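Local atomic coordinates of putative mannose-1-phosphate guanylyl transferase (Thermus thermophilus, PDB entry 2CU2), a protein that probably transfers a guanylyl group from GTP to mannose 1-phosphate, forming GDP-mannose and pyrophosphate. Residues Leu29-Glu33 against Leu262-Phe266; Thr54-Arg60 against Ile73-Pro79; Tyr148-Leu153 against Gly182-Asn186; Cys289-Arg295 against Leu306-Gly312. All blocks are in the same frame, centred on the assembly; numbering follows the deposited sequence.

Interaction 1. Residues Leu29-Glu33 against Leu262-Phe266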
# COMPACT_ATOMS: atom_id res chain seq x y z
N LEU A 29 -12.88 14.25 -5.85
CA LEU A 29 -11.77 13.31 -5.95
C LEU A 29 -11.31 13.03 -7.39
O LEU A 29 -12.10 12.78 -8.29
CB LEU A 29 -12.26 12.02 -5.28
CG LEU A 29 -12.74 12.27 -3.85
CD1 LEU A 29 -13.27 11.00 -3.18
CD2 LEU A 29 -11.63 12.81 -2.94
N PRO A 30 -9.98 13.07 -7.63
CA PRO A 30 -9.44 12.81 -8.96
C PRO A 30 -9.50 11.33 -9.30
O PRO A 30 -8.69 10.53 -8.85
CB PRO A 30 -7.99 13.29 -8.96
CG PRO A 30 -7.51 13.29 -7.52
CD PRO A 30 -8.89 13.38 -6.72
N LEU A 31 -10.52 10.96 -10.11
CA LEU A 31 -10.76 9.55 -10.37
C LEU A 31 -10.50 9.16 -11.84
O LEU A 31 -9.39 8.86 -12.24
CB LEU A 31 -12.20 9.23 -10.00
CG LEU A 31 -12.36 8.87 -8.52
CD1 LEU A 31 -13.81 8.61 -8.13
CD2 LEU A 31 -11.58 7.61 -8.13
N PHE A 32 -11.59 9.13 -12.63
CA PHE A 32 -11.50 8.68 -14.02
C PHE A 32 -10.89 9.75 -14.94
O PHE A 32 -11.29 10.90 -14.94
CB PHE A 32 -12.91 8.32 -14.49
CG PHE A 32 -13.49 7.27 -13.60
CD1 PHE A 32 -12.98 5.97 -13.64
CD2 PHE A 32 -14.54 7.58 -12.76
CE1 PHE A 32 -13.53 4.99 -12.82
CE2 PHE A 32 -15.09 6.59 -11.94
CZ PHE A 32 -14.58 5.30 -11.97
N GLU A 33 -9.86 9.37 -15.72
CA GLU A 33 -9.21 10.35 -16.58
C GLU A 33 -8.47 11.42 -15.78
O GLU A 33 -8.01 12.42 -16.31
CB GLU A 33 -10.27 10.99 -17.48
CG GLU A 33 -10.65 10.09 -18.66
CD GLU A 33 -11.60 10.84 -19.58
OE1 GLU A 33 -11.44 12.04 -19.75
OE2 GLU A 33 -12.49 10.19 -20.15
N LEU A 262 -14.86 1.15 -9.58
CA LEU A 262 -13.85 1.45 -10.58
C LEU A 262 -13.79 0.36 -11.65
O LEU A 262 -13.60 0.61 -12.83
CB LEU A 262 -12.50 1.58 -9.87
CG LEU A 262 -12.19 3.02 -9.45
CD1 LEU A 262 -13.12 3.52 -8.35
CD2 LEU A 262 -10.76 3.19 -8.92
N GLU A 263 -13.92 -0.88 -11.19
CA GLU A 263 -13.86 -2.00 -12.11
C GLU A 263 -15.09 -1.97 -13.02
O GLU A 263 -14.98 -2.12 -14.24
CB GLU A 263 -13.81 -3.32 -11.33
CG GLU A 263 -13.90 -4.55 -12.20
CD GLU A 263 -13.71 -5.82 -11.40
OE1 GLU A 263 -12.63 -6.00 -10.80
OE2 GLU A 263 -14.65 -6.64 -11.35
N ARG A 264 -16.26 -1.77 -12.43
CA ARG A 264 -17.51 -1.72 -13.19
C ARG A 264 -17.44 -0.60 -14.22
O ARG A 264 -17.80 -0.79 -15.39
CB ARG A 264 -18.70 -1.48 -12.26
CG ARG A 264 -18.87 -2.54 -11.17
CD ARG A 264 -20.22 -2.42 -10.49
NE ARG A 264 -20.45 -1.09 -9.92
CZ ARG A 264 -20.62 -0.85 -8.62
NH1 ARG A 264 -20.59 -1.85 -7.74
NH2 ARG A 264 -20.82 0.39 -8.20
N VAL A 265 -16.96 0.56 -13.80
CA VAL A 265 -16.87 1.68 -14.71
C VAL A 265 -15.95 1.38 -15.89
O VAL A 265 -16.27 1.74 -17.02
CB VAL A 265 -16.38 2.95 -13.98
CG1 VAL A 265 -16.09 4.06 -15.00
CG2 VAL A 265 -17.45 3.42 -12.99
N PHE A 266 -14.84 0.69 -15.65
CA PHE A 266 -13.95 0.43 -16.78
C PHE A 266 -14.64 -0.42 -17.86
O PHE A 266 -14.41 -0.29 -19.05
CB PHE A 266 -12.69 -0.26 -16.25
CG PHE A 266 -11.57 0.74 -16.01
CD1 PHE A 266 -11.78 1.83 -15.17
CD2 PHE A 266 -10.33 0.56 -16.63
CE1 PHE A 266 -10.76 2.76 -14.98
CE2 PHE A 266 -9.32 1.49 -16.42
CZ PHE A 266 -9.53 2.59 -15.60
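Loop-on-helix packing of apolar side chains joins two distant parts of the nucleotidyltransferase (GT-A-like) region: Leu29-Glu33, in the loop between strand 3-8 and helix 37-45, meets the short helix 261-266, 229 residues further on. Leu262 opens the contact. Its CD1 lies 4.4 Å from Leu31 CD2 and its CG 4.1 Å from Phe32 CE1, so one leucine touches two successive loop residues. Glu263 and Arg264 turn to other partners: Glu263 makes salt bridges with Arg260 and Lys320, and Arg264 with Asp254. Val265 points toward the loop, and its CG1 makes a CH-pi contact over the face of the Phe32 ring, 3.8 Å from the ring centroid. One turn on from Leu262, Phe266 N bonds back to Leu262 O at 3.1 Å. Leu276 of strand 274-276 touches Leu262, Phe32 and Phe266, and Leu37 of helix 37-45 packs on Leu31 and Phe32. The Phe32 ring thus receives most of the contact, and Phe266 approaches it edge to edge, its CE1 4.1 Å from Phe32 CD1.

Interaction 2. Residues Thr54-Arg60 against Ile73-Pro79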
# COMPACT_ATOMS: atom_id res chain seq x y z
N THR A 54 -26.60 27.68 -13.82
CA THR A 54 -26.32 26.48 -13.05
C THR A 54 -26.05 26.79 -11.58
O THR A 54 -25.30 27.71 -11.25
CB THR A 54 -25.11 25.78 -13.67
OG1 THR A 54 -25.42 25.42 -15.02
CG2 THR A 54 -24.79 24.50 -12.88
N LEU A 55 -26.67 26.03 -10.68
CA LEU A 55 -26.49 26.23 -9.25
C LEU A 55 -25.75 25.04 -8.65
O LEU A 55 -26.17 23.89 -8.81
CB LEU A 55 -27.85 26.40 -8.57
CG LEU A 55 -28.81 27.39 -9.25
CD1 LEU A 55 -30.21 27.24 -8.66
CD2 LEU A 55 -28.30 28.82 -9.08
N LEU A 56 -24.64 25.31 -7.98
CA LEU A 56 -23.86 24.25 -7.37
C LEU A 56 -24.05 24.23 -5.86
O LEU A 56 -23.50 25.06 -5.15
CB LEU A 56 -22.38 24.44 -7.69
CG LEU A 56 -21.42 23.46 -7.01
CD1 LEU A 56 -21.72 22.03 -7.48
CD2 LEU A 56 -20.00 23.85 -7.34
N ALA A 57 -24.83 23.26 -5.38
CA ALA A 57 -25.10 23.12 -3.96
C ALA A 57 -24.04 22.29 -3.25
O ALA A 57 -23.77 21.14 -3.63
CB ALA A 57 -26.47 22.49 -3.75
N VAL A 58 -23.42 22.88 -2.23
CA VAL A 58 -22.42 22.25 -1.38
C VAL A 58 -22.52 22.75 0.06
O VAL A 58 -23.12 23.78 0.35
CB VAL A 58 -21.04 22.57 -1.95
CG1 VAL A 58 -20.98 22.14 -3.42
CG2 VAL A 58 -20.78 24.06 -1.86
N ARG A 59 -21.95 21.96 0.98
CA ARG A 59 -21.97 22.36 2.38
C ARG A 59 -21.20 23.66 2.61
O ARG A 59 -20.28 24.01 1.88
CB ARG A 59 -21.36 21.23 3.21
CG ARG A 59 -22.34 20.08 3.45
CD ARG A 59 -23.45 20.48 4.43
NE ARG A 59 -22.95 20.45 5.81
CZ ARG A 59 -22.84 19.25 6.40
NH1 ARG A 59 -23.19 18.15 5.75
NH2 ARG A 59 -22.35 19.16 7.64
N ARG A 60 -21.64 24.40 3.65
CA ARG A 60 -21.01 25.67 3.96
C ARG A 60 -19.52 25.51 4.26
O ARG A 60 -18.70 26.35 3.93
CB ARG A 60 -21.74 26.27 5.16
CG ARG A 60 -20.97 27.44 5.78
CD ARG A 60 -21.86 28.30 6.68
NE ARG A 60 -21.67 27.94 8.09
CZ ARG A 60 -22.75 27.98 8.89
NH1 ARG A 60 -23.92 28.32 8.40
NH2 ARG A 60 -22.62 27.68 10.19
N ILE A 73 -20.95 29.65 -12.72
CA ILE A 73 -21.79 28.86 -11.84
C ILE A 73 -21.92 29.53 -10.48
O ILE A 73 -20.98 30.10 -9.94
CB ILE A 73 -21.12 27.49 -11.68
CG1 ILE A 73 -21.13 26.75 -13.02
CG2 ILE A 73 -21.89 26.65 -10.65
CD1 ILE A 73 -20.34 25.44 -12.96
N ARG A 74 -23.15 29.48 -9.94
CA ARG A 74 -23.40 30.06 -8.62
C ARG A 74 -23.39 28.99 -7.53
O ARG A 74 -23.91 27.89 -7.68
CB ARG A 74 -24.76 30.77 -8.66
CG ARG A 74 -24.96 31.59 -9.94
CD ARG A 74 -26.26 32.41 -9.92
NE ARG A 74 -26.85 32.50 -11.26
CZ ARG A 74 -28.11 32.98 -11.35
NH1 ARG A 74 -28.76 33.36 -10.26
NH2 ARG A 74 -28.69 33.10 -12.55
N LEU A 75 -22.73 29.32 -6.40
CA LEU A 75 -22.70 28.41 -5.25
C LEU A 75 -23.95 28.57 -4.37
O LEU A 75 -24.34 29.67 -4.00
CB LEU A 75 -21.45 28.73 -4.43
CG LEU A 75 -20.18 28.12 -5.02
CD1 LEU A 75 -18.97 28.22 -4.08
CD2 LEU A 75 -20.34 26.63 -5.35
N LEU A 76 -24.56 27.46 -3.99
CA LEU A 76 -25.67 27.48 -3.04
C LEU A 76 -25.10 26.75 -1.83
O LEU A 76 -25.01 25.53 -1.83
CB LEU A 76 -26.89 26.73 -3.57
CG LEU A 76 -27.78 27.44 -4.58
CD1 LEU A 76 -29.02 26.60 -4.82
CD2 LEU A 76 -28.18 28.82 -4.05
N LEU A 77 -24.71 27.52 -0.83
CA LEU A 77 -24.11 26.96 0.37
C LEU A 77 -25.15 26.46 1.36
O LEU A 77 -25.97 27.23 1.86
CB LEU A 77 -23.22 28.02 1.04
CG LEU A 77 -22.15 28.63 0.12
CD1 LEU A 77 -21.38 29.70 0.88
CD2 LEU A 77 -21.20 27.54 -0.37
N GLU A 78 -25.11 25.16 1.63
CA GLU A 78 -26.03 24.53 2.58
C GLU A 78 -25.43 24.66 3.97
O GLU A 78 -24.36 24.13 4.25
CB GLU A 78 -26.22 23.05 2.23
CG GLU A 78 -26.74 22.81 0.83
CD GLU A 78 -26.57 21.36 0.36
OE1 GLU A 78 -27.31 20.48 0.84
OE2 GLU A 78 -25.69 21.12 -0.50
N PRO A 79 -26.11 25.39 4.87
CA PRO A 79 -25.63 25.58 6.24
C PRO A 79 -25.44 24.30 7.05
O PRO A 79 -24.53 24.21 7.88
CB PRO A 79 -26.68 26.51 6.85
CG PRO A 79 -27.91 26.20 6.08
CD PRO A 79 -27.39 26.09 4.67
O HOH W 1 -21.57 23.06 6.70
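Leu56 and Leu75 meet at the apolar centre, their CD2 atoms 3.4 Å apart, on the face of the parallel strand pair that also carries Val58 and Leu77; Val58 CG2 lies 3.8 Å from Leu77 CD2. Ile73 CG2 extends this patch to Leu56 CB at 3.7 Å. On the other face Leu55 CB touches Leu76 CD1 at 3.9 Å, beneath helix 83-98. Between the faces runs regular parallel pairing: Leu56 N bonds Arg74 O (2.7 Å) and Leu56 O accepts from Leu76 N (2.9 Å), while Val58 N reaches Leu76 O (3.1 Å) and Val58 O takes Glu78 N (2.7 Å). Strand 54-59, helix 63-66 and strand 74-78 form a beta-alpha-beta unit of the Rossmann-like sheet, in which strand 3-8 flanks strand 54-59. At the polar end Arg60 N donates to Glu78 O (2.8 Å), a water accepts from Arg59 NE (3.1 Å), and the Arg60 guanidinium pairs with Glu222. The chemistry implies main-chain bonding backed by aliphatic packing on the Leu56/Leu75 face, while the Leu55/Leu76 face also admits the buried Glu78 carboxylate.

Interaction 3. Residues Tyr148-Leu153 against Gly182-Asn186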
# COMPACT_ATOMS: atom_id res chain seq x y z
N TYR A 148 -28.95 0.56 -4.68
CA TYR A 148 -29.65 1.54 -5.51
C TYR A 148 -31.15 1.50 -5.28
O TYR A 148 -31.70 0.53 -4.73
CB TYR A 148 -29.41 1.27 -7.00
CG TYR A 148 -27.99 1.43 -7.48
CD1 TYR A 148 -27.02 2.01 -6.67
CD2 TYR A 148 -27.64 1.05 -8.77
CE1 TYR A 148 -25.71 2.20 -7.13
CE2 TYR A 148 -26.34 1.24 -9.25
CZ TYR A 148 -25.39 1.81 -8.42
OH TYR A 148 -24.11 2.01 -8.89
N GLY A 149 -31.80 2.56 -5.71
CA GLY A 149 -33.24 2.62 -5.65
C GLY A 149 -33.67 2.21 -7.05
O GLY A 149 -32.90 2.37 -8.00
N TYR A 150 -34.87 1.66 -7.18
CA TYR A 150 -35.38 1.23 -8.47
C TYR A 150 -36.69 1.95 -8.76
O TYR A 150 -37.31 2.52 -7.86
CB TYR A 150 -35.62 -0.28 -8.49
CG TYR A 150 -34.35 -1.12 -8.46
CD1 TYR A 150 -33.50 -1.09 -7.35
CD2 TYR A 150 -34.00 -1.94 -9.53
CE1 TYR A 150 -32.34 -1.86 -7.31
CE2 TYR A 150 -32.84 -2.71 -9.50
CZ TYR A 150 -32.02 -2.66 -8.39
OH TYR A 150 -30.86 -3.38 -8.37
N ILE A 151 -37.12 1.92 -10.02
CA ILE A 151 -38.36 2.55 -10.44
C ILE A 151 -39.21 1.58 -11.26
O ILE A 151 -38.70 0.89 -12.14
CB ILE A 151 -38.11 3.79 -11.31
CG1 ILE A 151 -37.21 4.78 -10.58
CG2 ILE A 151 -39.44 4.44 -11.66
CD1 ILE A 151 -36.81 5.98 -11.44
N ARG A 152 -40.51 1.53 -10.97
CA ARG A 152 -41.44 0.67 -11.71
C ARG A 152 -41.87 1.43 -12.95
O ARG A 152 -42.26 2.59 -12.85
CB ARG A 152 -42.71 0.37 -10.90
CG ARG A 152 -42.52 -0.26 -9.55
CD ARG A 152 -43.86 -0.82 -9.07
NE ARG A 152 -43.84 -1.26 -7.68
CZ ARG A 152 -43.92 -0.44 -6.63
NH1 ARG A 152 -44.04 0.87 -6.81
NH2 ARG A 152 -43.88 -0.93 -5.40
N LEU A 153 -41.81 0.78 -14.10
CA LEU A 153 -42.21 1.45 -15.33
C LEU A 153 -43.58 1.01 -15.83
O LEU A 153 -43.91 -0.17 -15.82
CB LEU A 153 -41.19 1.18 -16.43
CG LEU A 153 -39.75 1.66 -16.24
CD1 LEU A 153 -38.98 1.36 -17.52
CD2 LEU A 153 -39.72 3.16 -15.92
N GLY A 182 -38.85 -5.93 -14.87
CA GLY A 182 -38.71 -4.78 -15.76
C GLY A 182 -38.40 -3.48 -15.01
O GLY A 182 -38.52 -2.38 -15.54
N TYR A 183 -38.02 -3.62 -13.73
CA TYR A 183 -37.65 -2.45 -12.94
C TYR A 183 -36.33 -1.84 -13.42
O TYR A 183 -35.43 -2.54 -13.89
CB TYR A 183 -37.53 -2.87 -11.48
CG TYR A 183 -38.89 -3.09 -10.91
CD1 TYR A 183 -39.91 -3.59 -11.71
CD2 TYR A 183 -39.14 -2.81 -9.57
CE1 TYR A 183 -41.17 -3.82 -11.18
CE2 TYR A 183 -40.41 -3.02 -9.04
CZ TYR A 183 -41.41 -3.52 -9.84
OH TYR A 183 -42.67 -3.75 -9.31
N VAL A 184 -36.21 -0.50 -13.34
CA VAL A 184 -34.95 0.13 -13.71
C VAL A 184 -34.34 0.92 -12.55
O VAL A 184 -35.00 1.24 -11.57
CB VAL A 184 -35.22 1.07 -14.90
CG1 VAL A 184 -35.75 0.26 -16.09
CG2 VAL A 184 -36.24 2.13 -14.52
N TRP A 185 -33.01 1.19 -12.67
CA TRP A 185 -32.31 1.93 -11.62
C TRP A 185 -32.72 3.41 -11.62
O TRP A 185 -32.88 4.04 -12.66
CB TRP A 185 -30.80 1.83 -11.87
CG TRP A 185 -30.23 0.51 -11.49
CD1 TRP A 185 -30.70 -0.39 -10.50
CD2 TRP A 185 -28.99 -0.06 -12.00
NE1 TRP A 185 -29.89 -1.47 -10.35
CE2 TRP A 185 -28.77 -1.28 -11.31
CE3 TRP A 185 -28.07 0.36 -12.96
CZ2 TRP A 185 -27.66 -2.05 -11.62
CZ3 TRP A 185 -26.95 -0.40 -13.27
CH2 TRP A 185 -26.75 -1.61 -12.59
N ASN A 186 -32.93 3.95 -10.40
CA ASN A 186 -33.14 5.39 -10.26
C ASN A 186 -31.82 6.14 -10.45
O ASN A 186 -30.86 5.95 -9.72
CB ASN A 186 -33.66 5.63 -8.83
CG ASN A 186 -34.05 7.08 -8.64
OD1 ASN A 186 -33.41 8.00 -9.14
ND2 ASN A 186 -35.10 7.27 -7.82
O HOH W 2 -30.40 4.69 -7.29
O HOH W 3 -36.12 4.55 -6.18
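Strands 150-153 and 184-186 run antiparallel with a marked twist, 130° between their directions and 4.4 Å between axes at closest approach. Ile151 and Val184 form a hydrogen-bonded pair, Ile151 N to Val184 O at 2.7 Å and Val184 N to Ile151 O at 3.1 Å. Tyr150 and Trp185 are the adjoining non-hydrogen-bonded pair, after which Asn186 N donates to Gly149 O (2.9 Å). A water accepts from Gly149 N (3.0 Å) and donates to Asn186 O (2.8 Å), bridging the backbones where they part. Gly182, with positive phi, closes helix 172-180 in a Schellman motif just before the strand. Among the side chains, Trp185 sits between two tyrosines: the edge of Tyr148 meets its face, centroids 4.9 Å apart, and its own edge meets the face of Tyr150 in an offset T-shape at 4.6 Å. Trp185 NE1 also donates to Tyr150 OH (2.9 Å), a hydroxyl that bonds Glu145 O as well. On the other side, Leu153 CD1 packs against Val184 CG1 (3.7 Å), with Leu248 touching both residues. This aromatic cluster beside an aliphatic patch belongs to the antiparallel portion of the mixed central sheet of a GT-A-like nucleotidyltransferase.

Interaction 4. Residues Cys289-Arg295 against Leu306-Gly312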
# COMPACT_ATOMS: atom_id res chain seq x y z
N CYS A 289 -7.70 -7.24 -10.19
CA CYS A 289 -7.51 -6.25 -9.13
C CYS A 289 -7.90 -4.83 -9.50
O CYS A 289 -8.07 -4.49 -10.67
CB CYS A 289 -6.05 -6.25 -8.66
SG CYS A 289 -5.59 -7.68 -7.68
N VAL A 290 -8.06 -4.00 -8.48
CA VAL A 290 -8.38 -2.59 -8.65
C VAL A 290 -7.26 -1.86 -7.90
O VAL A 290 -7.12 -2.02 -6.69
CB VAL A 290 -9.73 -2.22 -8.02
CG1 VAL A 290 -9.90 -0.72 -8.01
CG2 VAL A 290 -10.87 -2.86 -8.81
N VAL A 291 -6.48 -1.08 -8.63
CA VAL A 291 -5.36 -0.36 -8.04
C VAL A 291 -5.44 1.16 -8.22
O VAL A 291 -5.65 1.65 -9.32
CB VAL A 291 -4.03 -0.82 -8.68
CG1 VAL A 291 -2.87 -0.02 -8.10
CG2 VAL A 291 -3.83 -2.31 -8.46
N TYR A 292 -5.27 1.88 -7.12
CA TYR A 292 -5.25 3.33 -7.18
C TYR A 292 -3.91 3.76 -6.60
O TYR A 292 -3.60 3.47 -5.45
CB TYR A 292 -6.37 3.96 -6.36
CG TYR A 292 -6.48 5.45 -6.61
CD1 TYR A 292 -7.43 5.96 -7.50
CD2 TYR A 292 -5.57 6.35 -6.04
CE1 TYR A 292 -7.47 7.32 -7.81
CE2 TYR A 292 -5.60 7.72 -6.35
CZ TYR A 292 -6.56 8.19 -7.23
OH TYR A 292 -6.62 9.53 -7.54
N ALA A 293 -3.12 4.46 -7.40
CA ALA A 293 -1.84 5.02 -6.98
C ALA A 293 -1.75 6.50 -7.34
O ALA A 293 -1.55 6.89 -8.48
CB ALA A 293 -0.73 4.24 -7.67
N ASP A 294 -1.95 7.34 -6.31
CA ASP A 294 -1.83 8.78 -6.53
C ASP A 294 -0.43 9.16 -7.02
O ASP A 294 -0.24 10.08 -7.81
CB ASP A 294 -2.13 9.49 -5.21
CG ASP A 294 -0.88 9.53 -4.35
OD1 ASP A 294 -0.17 8.53 -4.32
OD2 ASP A 294 -0.63 10.56 -3.72
N ARG A 295 0.58 8.45 -6.49
CA ARG A 295 1.97 8.73 -6.83
C ARG A 295 2.86 7.52 -6.57
O ARG A 295 2.42 6.45 -6.18
CB ARG A 295 2.44 9.92 -5.99
CG ARG A 295 3.48 10.76 -6.71
CD ARG A 295 4.49 11.38 -5.74
NE ARG A 295 4.83 12.75 -6.16
CZ ARG A 295 5.93 12.91 -6.90
NH1 ARG A 295 6.68 11.87 -7.23
NH2 ARG A 295 6.28 14.14 -7.31
N LEU A 306 -8.13 -8.10 -5.49
CA LEU A 306 -7.90 -7.14 -4.41
C LEU A 306 -7.99 -5.68 -4.84
O LEU A 306 -7.82 -5.33 -6.01
CB LEU A 306 -6.52 -7.35 -3.78
CG LEU A 306 -6.17 -8.61 -2.99
CD1 LEU A 306 -4.75 -8.46 -2.43
CD2 LEU A 306 -7.16 -8.81 -1.84
N VAL A 307 -8.29 -4.84 -3.86
CA VAL A 307 -8.31 -3.41 -4.06
C VAL A 307 -7.09 -2.95 -3.27
O VAL A 307 -6.96 -3.26 -2.09
CB VAL A 307 -9.55 -2.71 -3.44
CG1 VAL A 307 -9.29 -1.20 -3.34
CG2 VAL A 307 -10.79 -2.98 -4.29
N VAL A 308 -6.18 -2.25 -3.93
CA VAL A 308 -5.00 -1.72 -3.26
C VAL A 308 -5.05 -0.24 -3.64
O VAL A 308 -4.91 0.10 -4.81
CB VAL A 308 -3.69 -2.33 -3.80
CG1 VAL A 308 -2.50 -1.83 -2.97
CG2 VAL A 308 -3.78 -3.85 -3.76
N ALA A 309 -5.29 0.62 -2.65
CA ALA A 309 -5.41 2.05 -2.91
C ALA A 309 -4.44 2.86 -2.06
O ALA A 309 -4.50 2.82 -0.83
CB ALA A 309 -6.85 2.52 -2.66
N LYS A 310 -3.57 3.61 -2.73
CA LYS A 310 -2.57 4.41 -2.05
C LYS A 310 -2.73 5.90 -2.37
O LYS A 310 -2.70 6.32 -3.51
CB LYS A 310 -1.19 3.93 -2.51
CG LYS A 310 -0.05 4.79 -1.94
CD LYS A 310 0.90 5.28 -3.03
CE LYS A 310 1.96 6.25 -2.49
NZ LYS A 310 1.34 7.54 -2.22
N VAL A 311 -2.89 6.70 -1.32
CA VAL A 311 -3.00 8.15 -1.47
C VAL A 311 -2.16 8.74 -0.34
O VAL A 311 -2.45 8.53 0.84
CB VAL A 311 -4.45 8.64 -1.36
CG1 VAL A 311 -4.49 10.18 -1.51
CG2 VAL A 311 -5.32 7.98 -2.43
N GLY A 312 -1.12 9.47 -0.70
CA GLY A 312 -0.26 10.05 0.31
C GLY A 312 0.39 8.93 1.12
O GLY A 312 0.93 7.98 0.55
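This is in-register parallel strand pairing between 290-293 and 306-311, the two inner strands of the small four-stranded sheet in the C-terminal region assigned to the GMP-like beta-helix family. The strand directions differ by only 6° and the axes approach to 4.7 Å. Leu306 O accepts from Val290 N (2.8 Å), Val290 O from Val308 N (2.9 Å), Val308 O from Tyr292 N (2.9 Å), Tyr292 O from Lys310 N (2.7 Å) and Lys310 O from Asp294 N (3.1 Å). At the start, Leu306 N donates to Cys289 SG at 3.4 Å. One face carries Val290, Val307, Tyr292 and Ala309; Val290 CB lies 4.0 Å from Val307 CG2, and Tyr292 CB 4.0 Å from Ala309 CB. This face turns to the nucleotidyltransferase region, where Val290 packs on helix 261-266 and Tyr292 OH bonds Pro30 O. Val291 and Val308 face the other way and both touch Val298 of strand 297-301. At the far end Asp294 OD1 forms a salt bridge with Lys310 NZ (2.8 Å), while Asp294 OD2 receives a weak bond from Gly312 N (3.2 Å). Lys310 NZ also bonds Gly312 O (2.8 Å) and pairs with Asp313 of the second subunit; Val308 packs on Val317 of that subunit. Parallel stacking of equivalent strands, with strand 297-301 between them in the chain, is consistent with successive coils of a left-handed beta-helix, as in related nucleotidyltransferases.

Overall arrangement
Interactions 2 and 3 belong to one mixed sheet but lie on opposite sides of the chain's centre, their centres 29 Å apart and nearest atoms about 17 Å apart. Both are nested within the chain loop closed by interaction 1, which touches interaction 3 through Arg264 NH2 and Tyr148 OH (3.7 Å). Interaction 1 also adjoins interaction 4, with centres 12 Å apart: Pro30 O and Tyr292 OH are 2.6 Å apart in a probable hydrogen bond, and Leu262 CB packs on Val290 CG1 at 3.9 Å. It therefore links the nucleotidyltransferase region to the C-terminal sheet, whose 289-295/306-312 pairing reaches the second subunit; interaction 2 stays about 20 Å from interaction 4 between nearest atoms.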